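Local coordinates for nucleoside diphosphate kinase (Pyrobaculum aerophilum, PDB 1XQI), which probably transfers the gamma phosphate of ATP to nucleoside diphosphates by a ping-pong mechanism through a phosphorylated active-site intermediate, at residues Val15-Pro24 with Asn117-Val128; Glu57-Ser65 with Glu179-Trp187. The protein carries 6 engineered substitutions. All coordinates share one frame; numbering follows the deposited sequence.

The two contacts alternate along the chain: 15-24 of interaction 1 comes first, then 57-65 of interaction 2, then 117-128, then 179-187. Their centres lie about 13 Å apart. Interaction 1 joins the central strands 17-22 and 117-123 of the four-stranded antiparallel sheet; interaction 2 joins helices 56-62 and 177-187, which lie over the face carrying K17, L19, I21, V119 and V121. Direct packing links them, with I21 CD1 3.7 Å from F62 CE1 and K17 CB 3.6 Å from I184 CD1. H172, the predicted phosphohistidine, sits on the neighbouring strand 171-173, its side chain close to those of I21 and E183, so both contacts probably border the catalytic site.

Interaction 1: Val15-Pro24 with Asn117-Val128; sequences VEKTLLILKP and NVVMVLKGNRAV. Engineered in segment 117-128: N117 (natural residue Ile).
Paired backbone bonds zip L22 to V118, L20 to M120 and T18 to L122, an antiparallel ladder; the axes of strands 17-22 and 117-123 come within 4.6 Å, at 152°. L20 N meets M120 O at 2.9 Å with an N-H...O angle of 172°, nearly straight. Beyond the non-hydrogen-bonded pair K17-K123, G124 N still bonds E16 O.

Polar side chains close both ends. N117, an engineered residue replacing isoleucine, sends ND2 to L22 O at 3.2 Å; that oxygen lies in the amide plane of N117 and also accepts V118 N, so two donors grip it. At the other end the extended chain of E16, with CG anti to the backbone N (chi1 162°), brings OE2 to V128 N at 3.0 Å, using the anti lone pair. The carboxylate thus lies against the start of helix 127-135, whose N-terminal amides would probably favour its negative charge. A water joins T18 OG1 to V128 O, a second tie to that helix.

Apolar packing divides between the two faces. On one, L19 CD2 presses on V119 CG1 at 3.4 Å and K17 CD on V121 CG1 at 3.7 Å. On the other, L20 and M120 lie side by side, L20 CD2 3.9 Å from M120 SE, while helix 32-42 covers them through F39 and I36.

Strand 171-173 flanks 17-22 and strand 45-52 flanks 117-123. This is the central antiparallel pair of a ferredoxin-fold alpha/beta sandwich, and 17-22 leads directly into K23, which probably binds ATP.

Interaction 2: Glu57-Ser65 with Glu179-Trp187; sequences EEIERFYPS and EAEREIRFW
With CG anti to the backbone N in both F62 (chi1 172°) and F186 (chi1 -179°), the two phenyl rings reach across between the helices. CB of F62 sits over one face of the F186 ring, 3.9 Å from its centroid, a CH-pi contact, while the two rings meet obliquely, F62 CD2 to F186 CD2 at 3.6 Å. W187 swings the other way at chi1, CG anti to the carbonyl carbon, and lays NE1 over one face of the F62 ring, 3.3 Å from F62 CE2. The edge of that ring receives E183 CB. These three aromatics form a cluster between two nearly antiparallel helices, 161° apart, whose axes, over 57-62 and 179-187, come no nearer than 11.3 Å, on one side of the ferredoxin-fold sheet; I59 CD1 extends it at the indole edge, 3.9 Å from W187 CZ2. An alanine in place of F186 would probably open a gap beside F62, taking away the ring face under its CB and leaving the F62 ring held by W187 and E183 alone among the residues of these two helices.

The E183 side chain crosses that of F62 at about a right angle, and its CD is 3.6 Å from F62 CZ. Its OE2 is hydrogen-bonded to S174 OG and H172 NE2, and F62 meets the H172 ring edge-to-face, contacts consistent with both side chains helping to position the predicted phosphohistidine. A water lies within hydrogen-bonding distance of both E183 OE1 (2.7 Å) and F62 O (3.0 Å), though it has more acceptors near it than protons to give.

Interaction 1: Val15-Pro24 with Asn117-Val128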
loop_
_atom_site.group_PDB
_atom_site.type_symbol
_atom_site.label_atom_id
_atom_site.label_comp_id
_atom_site.label_asym_id
_atom_site.label_seq_id
_atom_site.Cartn_x
_atom_site.Cartn_y
_atom_site.Cartn_z
ATOM N N VAL A 15 -2.463 -15.684 15.872
ATOM C CA VAL A 15 -2.089 -16.036 14.470
ATOM C C VAL A 15 -0.809 -15.319 13.907
ATOM O O VAL A 15 -0.593 -14.111 14.117
ATOM C CB VAL A 15 -3.316 -16.005 13.475
ATOM C CG1 VAL A 15 -3.071 -16.936 12.317
ATOM C CG2 VAL A 15 -4.651 -16.435 14.155
ATOM N N GLU A 16 0.014 -16.112 13.202
ATOM C CA GLU A 16 1.371 -15.792 12.734
ATOM C C GLU A 16 1.388 -14.713 11.625
ATOM O O GLU A 16 0.441 -14.581 10.851
ATOM C CB GLU A 16 2.029 -17.116 12.283
ATOM C CG GLU A 16 3.240 -17.013 11.380
ATOM C CD GLU A 16 3.955 -18.360 11.149
ATOM O OE1 GLU A 16 3.895 -19.249 12.028
ATOM O OE2 GLU A 16 4.593 -18.544 10.079
ATOM N N LYS A 17 2.455 -13.927 11.580
ATOM C CA LYS A 17 2.564 -12.766 10.715
ATOM C C LYS A 17 3.904 -12.836 10.050
ATOM O O LYS A 17 4.834 -13.456 10.574
ATOM C CB LYS A 17 2.578 -11.492 11.546
ATOM C CG LYS A 17 1.254 -10.957 11.875
ATOM C CD LYS A 17 1.349 -9.654 12.630
ATOM C CE LYS A 17 0.888 -9.821 14.056
ATOM N NZ LYS A 17 2.034 -10.180 14.886
ATOM N N THR A 18 4.070 -12.151 8.940
ATOM C CA THR A 18 5.393 -12.111 8.330
ATOM C C THR A 18 5.601 -10.780 7.636
ATOM O O THR A 18 4.642 -10.081 7.349
ATOM C CB THR A 18 5.609 -13.299 7.353
ATOM O OG1 THR A 18 6.985 -13.348 6.946
ATOM C CG2 THR A 18 4.647 -13.189 6.127
ATOM N N LEU A 19 6.851 -10.424 7.382
ATOM C CA LEU A 19 7.152 -9.152 6.760
ATOM C C LEU A 19 7.582 -9.412 5.322
ATOM O O LEU A 19 8.492 -10.241 5.053
ATOM C CB LEU A 19 8.285 -8.476 7.542
ATOM C CG LEU A 19 8.762 -7.032 7.313
ATOM C CD1 LEU A 19 9.464 -6.870 6.001
ATOM C CD2 LEU A 19 7.603 -6.065 7.438
ATOM N N LEU A 20 6.944 -8.692 4.408
ATOM C CA LEU A 20 7.309 -8.720 3.008
ATOM C C LEU A 20 7.671 -7.315 2.524
ATOM O O LEU A 20 6.968 -6.361 2.817
ATOM C CB LEU A 20 6.166 -9.333 2.166
ATOM C CG LEU A 20 6.613 -9.443 0.703
ATOM C CD1 LEU A 20 7.038 -10.870 0.233
ATOM C CD2 LEU A 20 5.550 -8.813 -0.164
ATOM N N ILE A 21 8.770 -7.194 1.777
ATOM C CA ILE A 21 9.191 -5.904 1.179
ATOM C C ILE A 21 9.218 -6.012 -0.332
ATOM O O ILE A 21 9.908 -6.881 -0.870
ATOM C CB ILE A 21 10.621 -5.502 1.599
ATOM C CG1 ILE A 21 10.748 -5.582 3.132
ATOM C CG2 ILE A 21 10.974 -4.100 1.019
ATOM C CD1 ILE A 21 12.103 -5.219 3.674
ATOM N N LEU A 22 8.456 -5.168 -1.020
ATOM C CA LEU A 22 8.635 -5.034 -2.452
ATOM C C LEU A 22 9.804 -4.065 -2.617
ATOM O O LEU A 22 9.765 -2.962 -2.089
ATOM C CB LEU A 22 7.362 -4.568 -3.174
ATOM C CG LEU A 22 6.221 -5.595 -3.296
ATOM C CD1 LEU A 22 6.641 -7.032 -3.065
ATOM C CD2 LEU A 22 5.051 -5.304 -2.353
ATOM N N LYS A 23 10.836 -4.516 -3.328
ATOM C CA LYS A 23 12.123 -3.801 -3.506
ATOM C C LYS A 23 12.018 -2.813 -4.646
ATOM O O LYS A 23 11.065 -2.869 -5.428
ATOM C CB LYS A 23 13.239 -4.808 -3.804
ATOM C CG LYS A 23 13.336 -5.958 -2.803
ATOM C CD LYS A 23 14.657 -6.718 -2.951
ATOM C CE LYS A 23 14.927 -7.639 -1.733
ATOM N NZ LYS A 23 16.008 -8.646 -2.042
ATOM N N PRO A 24 12.977 -1.896 -4.763
ATOM C CA PRO A 24 12.719 -0.809 -5.723
ATOM C C PRO A 24 12.396 -1.235 -7.182
ATOM O O PRO A 24 11.479 -0.649 -7.795
ATOM C CB PRO A 24 13.960 0.043 -5.611
ATOM C CG PRO A 24 14.508 -0.285 -4.182
ATOM C CD PRO A 24 14.265 -1.729 -4.057
ATOM N N ASN A 117 10.604 1.526 -1.600
ATOM C CA ASN A 117 10.105 0.196 -1.257
ATOM C C ASN A 117 8.677 0.296 -0.747
ATOM O O ASN A 117 8.169 1.379 -0.443
ATOM C CB ASN A 117 10.923 -0.439 -0.131
ATOM C CG ASN A 117 12.366 -0.676 -0.500
ATOM O OD1 ASN A 117 13.273 -0.004 0.011
ATOM N ND2 ASN A 117 12.599 -1.639 -1.385
ATOM N N VAL A 118 8.029 -0.849 -0.632
ATOM C CA VAL A 118 6.698 -0.957 -0.067
ATOM C C VAL A 118 6.856 -2.123 0.871
ATOM O O VAL A 118 7.322 -3.188 0.453
ATOM C CB VAL A 118 5.616 -1.186 -1.180
ATOM C CG1 VAL A 118 4.270 -1.702 -0.601
ATOM C CG2 VAL A 118 5.371 0.118 -1.922
ATOM N N VAL A 119 6.541 -1.881 2.145
ATOM C CA VAL A 119 6.647 -2.845 3.225
ATOM C C VAL A 119 5.235 -3.273 3.641
ATOM O O VAL A 119 4.333 -2.430 3.796
ATOM C CB VAL A 119 7.351 -2.219 4.460
ATOM C CG1 VAL A 119 7.748 -3.313 5.459
ATOM C CG2 VAL A 119 8.624 -1.484 4.025
HETATM N N MSE A 120 5.028 -4.568 3.833
HETATM C CA MSE A 120 3.703 -5.039 4.277
HETATM C C MSE A 120 3.884 -6.141 5.297
HETATM O O MSE A 120 4.913 -6.832 5.356
HETATM C CB MSE A 120 2.761 -5.482 3.078
HETATM C CG MSE A 120 3.233 -6.710 2.278
HETATM SE SE MSE A 120 2.216 -7.023 0.811
HETATM C CE MSE A 120 2.865 -5.647 -0.064
ATOM N N VAL A 121 2.862 -6.288 6.128
ATOM C CA VAL A 121 2.825 -7.407 7.067
ATOM C C VAL A 121 1.637 -8.245 6.667
ATOM O O VAL A 121 0.544 -7.712 6.428
ATOM C CB VAL A 121 2.728 -6.927 8.496
ATOM C CG1 VAL A 121 2.576 -8.120 9.485
ATOM C CG2 VAL A 121 3.982 -6.136 8.848
ATOM N N LEU A 122 1.863 -9.536 6.546
ATOM C CA LEU A 122 0.852 -10.467 6.097
ATOM C C LEU A 122 0.637 -11.426 7.255
ATOM O O LEU A 122 1.620 -11.957 7.823
ATOM C CB LEU A 122 1.323 -11.248 4.855
ATOM C CG LEU A 122 1.394 -10.418 3.571
ATOM C CD1 LEU A 122 2.431 -11.028 2.642
ATOM C CD2 LEU A 122 0.021 -10.390 2.942
ATOM N N LYS A 123 -0.640 -11.609 7.596
ATOM C CA LYS A 123 -1.121 -12.442 8.680
ATOM C C LYS A 123 -1.948 -13.620 8.119
ATOM O O LYS A 123 -2.847 -13.466 7.251
ATOM C CB LYS A 123 -2.006 -11.576 9.622
ATOM C CG LYS A 123 -2.482 -12.257 10.937
ATOM C CD LYS A 123 -3.663 -11.504 11.547
ATOM C CE LYS A 123 -4.094 -12.020 12.942
ATOM N NZ LYS A 123 -3.434 -11.188 14.011
ATOM N N GLY A 124 -1.630 -14.806 8.587
ATOM C CA GLY A 124 -2.469 -15.941 8.321
ATOM C C GLY A 124 -1.782 -17.175 8.834
ATOM O O GLY A 124 -0.580 -17.132 9.196
ATOM N N ASN A 125 -2.531 -18.277 8.872
ATOM C CA ASN A 125 -1.953 -19.579 9.214
ATOM C C ASN A 125 -0.614 -19.853 8.502
ATOM O O ASN A 125 -0.548 -19.872 7.273
ATOM C CB ASN A 125 -2.941 -20.720 8.924
ATOM C CG ASN A 125 -2.350 -22.088 9.287
ATOM O OD1 ASN A 125 -1.959 -22.331 10.450
ATOM N ND2 ASN A 125 -2.217 -22.956 8.289
ATOM N N ARG A 126 0.446 -20.033 9.289
ATOM C CA ARG A 126 1.809 -20.393 8.784
ATOM C C ARG A 126 2.348 -19.451 7.721
ATOM O O ARG A 126 3.004 -19.869 6.746
ATOM C CB ARG A 126 1.856 -21.854 8.342
ATOM C CG ARG A 126 1.427 -22.757 9.474
ATOM C CD ARG A 126 1.303 -24.217 9.062
ATOM N NE ARG A 126 2.629 -24.778 8.868
ATOM C CZ ARG A 126 2.886 -26.056 8.666
ATOM N NH1 ARG A 126 1.901 -26.933 8.640
ATOM N NH2 ARG A 126 4.137 -26.445 8.491
ATOM N N ALA A 127 2.091 -18.173 7.962
ATOM C CA ALA A 127 2.363 -17.106 7.043
ATOM C C ALA A 127 3.754 -17.107 6.504
ATOM O O ALA A 127 3.938 -16.758 5.353
ATOM C CB ALA A 127 2.100 -15.771 7.700
ATOM N N VAL A 128 4.733 -17.468 7.330
ATOM C CA VAL A 128 6.136 -17.316 6.968
ATOM C C VAL A 128 6.496 -18.299 5.877
ATOM O O VAL A 128 7.059 -17.886 4.845
ATOM C CB VAL A 128 7.086 -17.428 8.215
ATOM C CG1 VAL A 128 8.570 -17.595 7.827
ATOM C CG2 VAL A 128 6.950 -16.224 9.095
HETATM O O HOH W 1 0.805 -19.968 12.142
HETATM O O HOH W 2 8.075 -15.274 4.900
#

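Interaction 2: Glu57-Ser65 with Glu179-Trp187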
loop_
_atom_site.group_PDB
_atom_site.type_symbol
_atom_site.label_atom_id
_atom_site.label_comp_id
_atom_site.label_asym_id
_atom_site.label_seq_id
_atom_site.Cartn_x
_atom_site.Cartn_y
_atom_site.Cartn_z
ATOM N N GLU A 57 21.474 3.829 6.518
ATOM C CA GLU A 57 21.631 3.272 7.889
ATOM C C GLU A 57 20.507 2.335 8.258
ATOM O O GLU A 57 20.741 1.318 8.906
ATOM C CB GLU A 57 21.834 4.313 9.007
ATOM C CG GLU A 57 21.314 5.710 8.699
ATOM C CD GLU A 57 22.298 6.577 7.838
ATOM O OE1 GLU A 57 23.463 6.797 8.296
ATOM O OE2 GLU A 57 21.880 7.050 6.726
ATOM N N GLU A 58 19.292 2.667 7.824
ATOM C CA GLU A 58 18.108 1.841 8.094
ATOM C C GLU A 58 18.241 0.444 7.505
ATOM O O GLU A 58 17.942 -0.544 8.163
ATOM C CB GLU A 58 16.850 2.513 7.541
ATOM C CG GLU A 58 16.382 3.780 8.281
ATOM C CD GLU A 58 15.049 4.289 7.735
ATOM O OE1 GLU A 58 14.967 4.536 6.503
ATOM O OE2 GLU A 58 14.084 4.441 8.528
ATOM N N ILE A 59 18.705 0.356 6.267
ATOM C CA ILE A 59 18.889 -0.930 5.650
ATOM C C ILE A 59 20.064 -1.683 6.290
ATOM O O ILE A 59 19.972 -2.922 6.494
ATOM C CB ILE A 59 18.951 -0.828 4.121
ATOM C CG1 ILE A 59 17.654 -0.187 3.567
ATOM C CG2 ILE A 59 19.143 -2.188 3.509
ATOM C CD1 ILE A 59 16.315 -0.821 4.065
ATOM N N GLU A 60 21.127 -0.937 6.647
ATOM C CA GLU A 60 22.273 -1.470 7.429
ATOM C C GLU A 60 21.796 -2.147 8.695
ATOM O O GLU A 60 22.237 -3.238 9.012
ATOM C CB GLU A 60 23.310 -0.381 7.779
ATOM C CG GLU A 60 24.683 -0.546 7.114
ATOM C CD GLU A 60 25.346 0.801 6.709
ATOM O OE1 GLU A 60 26.337 1.216 7.353
ATOM O OE2 GLU A 60 24.903 1.454 5.739
ATOM N N ARG A 61 20.863 -1.528 9.406
ATOM C CA ARG A 61 20.355 -2.142 10.641
ATOM C C ARG A 61 19.247 -3.158 10.437
ATOM O O ARG A 61 19.017 -3.982 11.321
ATOM C CB ARG A 61 19.932 -1.102 11.685
ATOM C CG ARG A 61 21.099 -0.479 12.451
ATOM C CD ARG A 61 20.620 0.666 13.354
ATOM N NE ARG A 61 20.194 1.833 12.563
ATOM C CZ ARG A 61 18.921 2.198 12.338
ATOM N NH1 ARG A 61 17.889 1.512 12.864
ATOM N NH2 ARG A 61 18.669 3.266 11.577
ATOM N N PHE A 62 18.562 -3.133 9.301
ATOM C CA PHE A 62 17.483 -4.107 9.093
ATOM C C PHE A 62 18.035 -5.498 8.802
ATOM O O PHE A 62 17.489 -6.512 9.260
ATOM C CB PHE A 62 16.561 -3.652 7.958
ATOM C CG PHE A 62 15.541 -4.688 7.545
ATOM C CD1 PHE A 62 15.681 -5.379 6.345
ATOM C CD2 PHE A 62 14.445 -4.971 8.365
ATOM C CE1 PHE A 62 14.749 -6.357 5.954
ATOM C CE2 PHE A 62 13.514 -5.927 7.974
ATOM C CZ PHE A 62 13.680 -6.638 6.750
ATOM N N TYR A 63 19.107 -5.544 8.009
ATOM C CA TYR A 63 19.812 -6.801 7.741
ATOM C C TYR A 63 20.729 -7.159 8.857
ATOM O O TYR A 63 21.322 -6.272 9.428
ATOM C CB TYR A 63 20.573 -6.741 6.436
ATOM C CG TYR A 63 19.627 -6.936 5.334
ATOM C CD1 TYR A 63 19.230 -5.870 4.545
ATOM C CD2 TYR A 63 19.077 -8.163 5.104
ATOM C CE1 TYR A 63 18.324 -6.031 3.549
ATOM C CE2 TYR A 63 18.167 -8.346 4.088
ATOM C CZ TYR A 63 17.797 -7.257 3.308
ATOM O OH TYR A 63 16.885 -7.416 2.275
ATOM N N PRO A 64 20.845 -8.466 9.179
ATOM C CA PRO A 64 21.696 -8.869 10.323
ATOM C C PRO A 64 23.126 -8.433 10.126
ATOM O O PRO A 64 23.558 -8.180 8.988
ATOM C CB PRO A 64 21.636 -10.398 10.306
ATOM C CG PRO A 64 20.304 -10.713 9.579
ATOM C CD PRO A 64 20.217 -9.629 8.512
ATOM N N SER A 65 23.859 -8.331 11.231
ATOM C CA SER A 65 25.280 -8.117 11.143
ATOM C C SER A 65 26.022 -9.244 11.856
ATOM O O SER A 65 27.217 -9.127 12.147
ATOM C CB SER A 65 25.606 -6.744 11.687
ATOM O OG SER A 65 24.524 -5.855 11.396
ATOM N N GLU A 179 12.636 -14.184 13.136
ATOM C CA GLU A 179 13.055 -13.088 12.308
ATOM C C GLU A 179 11.880 -12.153 11.892
ATOM O O GLU A 179 12.042 -10.927 11.802
ATOM C CB GLU A 179 13.810 -13.669 11.122
ATOM C CG GLU A 179 14.827 -12.727 10.574
ATOM C CD GLU A 179 16.093 -12.534 11.430
ATOM O OE1 GLU A 179 16.068 -12.610 12.678
ATOM O OE2 GLU A 179 17.116 -12.241 10.808
ATOM N N ALA A 180 10.693 -12.719 11.689
ATOM C CA ALA A 180 9.507 -11.905 11.393
ATOM C C ALA A 180 9.093 -10.982 12.531
ATOM O O ALA A 180 8.867 -9.803 12.283
ATOM C CB ALA A 180 8.333 -12.762 10.911
ATOM N N GLU A 181 9.010 -11.464 13.775
ATOM C CA GLU A 181 8.694 -10.537 14.892
ATOM C C GLU A 181 9.738 -9.386 14.964
ATOM O O GLU A 181 9.414 -8.247 15.310
ATOM C CB GLU A 181 8.492 -11.267 16.255
ATOM N N ARG A 182 10.971 -9.658 14.556
ATOM C CA ARG A 182 11.992 -8.603 14.556
ATOM C C ARG A 182 11.868 -7.609 13.382
ATOM O O ARG A 182 11.913 -6.396 13.567
ATOM C CB ARG A 182 13.382 -9.237 14.554
ATOM C CG ARG A 182 14.334 -8.493 15.409
ATOM C CD ARG A 182 15.776 -8.746 14.992
ATOM N NE ARG A 182 16.114 -8.065 13.754
ATOM C CZ ARG A 182 16.299 -8.665 12.588
ATOM N NH1 ARG A 182 16.174 -9.985 12.525
ATOM N NH2 ARG A 182 16.614 -7.943 11.507
ATOM N N GLU A 183 11.721 -8.124 12.170
ATOM C CA GLU A 183 11.583 -7.273 11.005
ATOM C C GLU A 183 10.271 -6.484 11.075
ATOM O O GLU A 183 10.254 -5.310 10.640
ATOM C CB GLU A 183 11.699 -8.084 9.725
ATOM C CG GLU A 183 12.967 -8.904 9.658
ATOM C CD GLU A 183 13.081 -9.744 8.377
ATOM O OE1 GLU A 183 14.247 -10.114 8.004
ATOM O OE2 GLU A 183 12.016 -10.039 7.758
ATOM N N ILE A 184 9.217 -7.083 11.668
ATOM C CA ILE A 184 7.958 -6.364 11.916
ATOM C C ILE A 184 8.132 -5.161 12.857
ATOM O O ILE A 184 7.756 -4.036 12.490
ATOM C CB ILE A 184 6.786 -7.265 12.373
ATOM C CG1 ILE A 184 6.320 -8.178 11.250
ATOM C CG2 ILE A 184 5.621 -6.403 12.844
ATOM C CD1 ILE A 184 5.458 -9.348 11.752
ATOM N N ARG A 185 8.692 -5.382 14.048
ATOM C CA ARG A 185 8.978 -4.258 15.009
ATOM C C ARG A 185 9.856 -3.168 14.365
ATOM O O ARG A 185 9.607 -1.979 14.501
ATOM C CB ARG A 185 9.615 -4.750 16.354
ATOM C CG ARG A 185 10.032 -3.562 17.358
ATOM C CD ARG A 185 11.378 -3.791 18.168
ATOM N NE ARG A 185 12.293 -4.651 17.389
ATOM C CZ ARG A 185 13.185 -4.236 16.469
ATOM N NH1 ARG A 185 13.367 -2.926 16.211
ATOM N NH2 ARG A 185 13.908 -5.153 15.808
ATOM N N PHE A 186 10.872 -3.606 13.637
ATOM C CA PHE A 186 11.807 -2.698 12.974
ATOM C C PHE A 186 11.137 -1.620 12.137
ATOM O O PHE A 186 11.546 -0.475 12.219
ATOM C CB PHE A 186 12.822 -3.473 12.111
ATOM C CG PHE A 186 13.813 -2.580 11.440
ATOM C CD1 PHE A 186 14.991 -2.219 12.089
ATOM C CD2 PHE A 186 13.548 -2.048 10.174
ATOM C CE1 PHE A 186 15.894 -1.347 11.482
ATOM C CE2 PHE A 186 14.450 -1.196 9.556
ATOM C CZ PHE A 186 15.622 -0.842 10.211
ATOM N N TRP A 187 10.134 -1.994 11.326
ATOM C CA TRP A 187 9.422 -1.082 10.412
ATOM C C TRP A 187 8.123 -0.460 10.936
ATOM O O TRP A 187 7.701 0.549 10.400
ATOM C CB TRP A 187 9.070 -1.807 9.119
ATOM C CG TRP A 187 10.218 -2.125 8.224
ATOM C CD1 TRP A 187 10.724 -3.365 7.941
ATOM C CD2 TRP A 187 10.992 -1.193 7.473
ATOM N NE1 TRP A 187 11.794 -3.258 7.073
ATOM C CE2 TRP A 187 11.971 -1.941 6.755
ATOM C CE3 TRP A 187 10.977 0.208 7.351
ATOM C CZ2 TRP A 187 12.915 -1.338 5.914
ATOM C CZ3 TRP A 187 11.918 0.816 6.514
ATOM C CH2 TRP A 187 12.887 0.036 5.810
HETATM O O HOH W 3 16.528 -8.801 7.646
#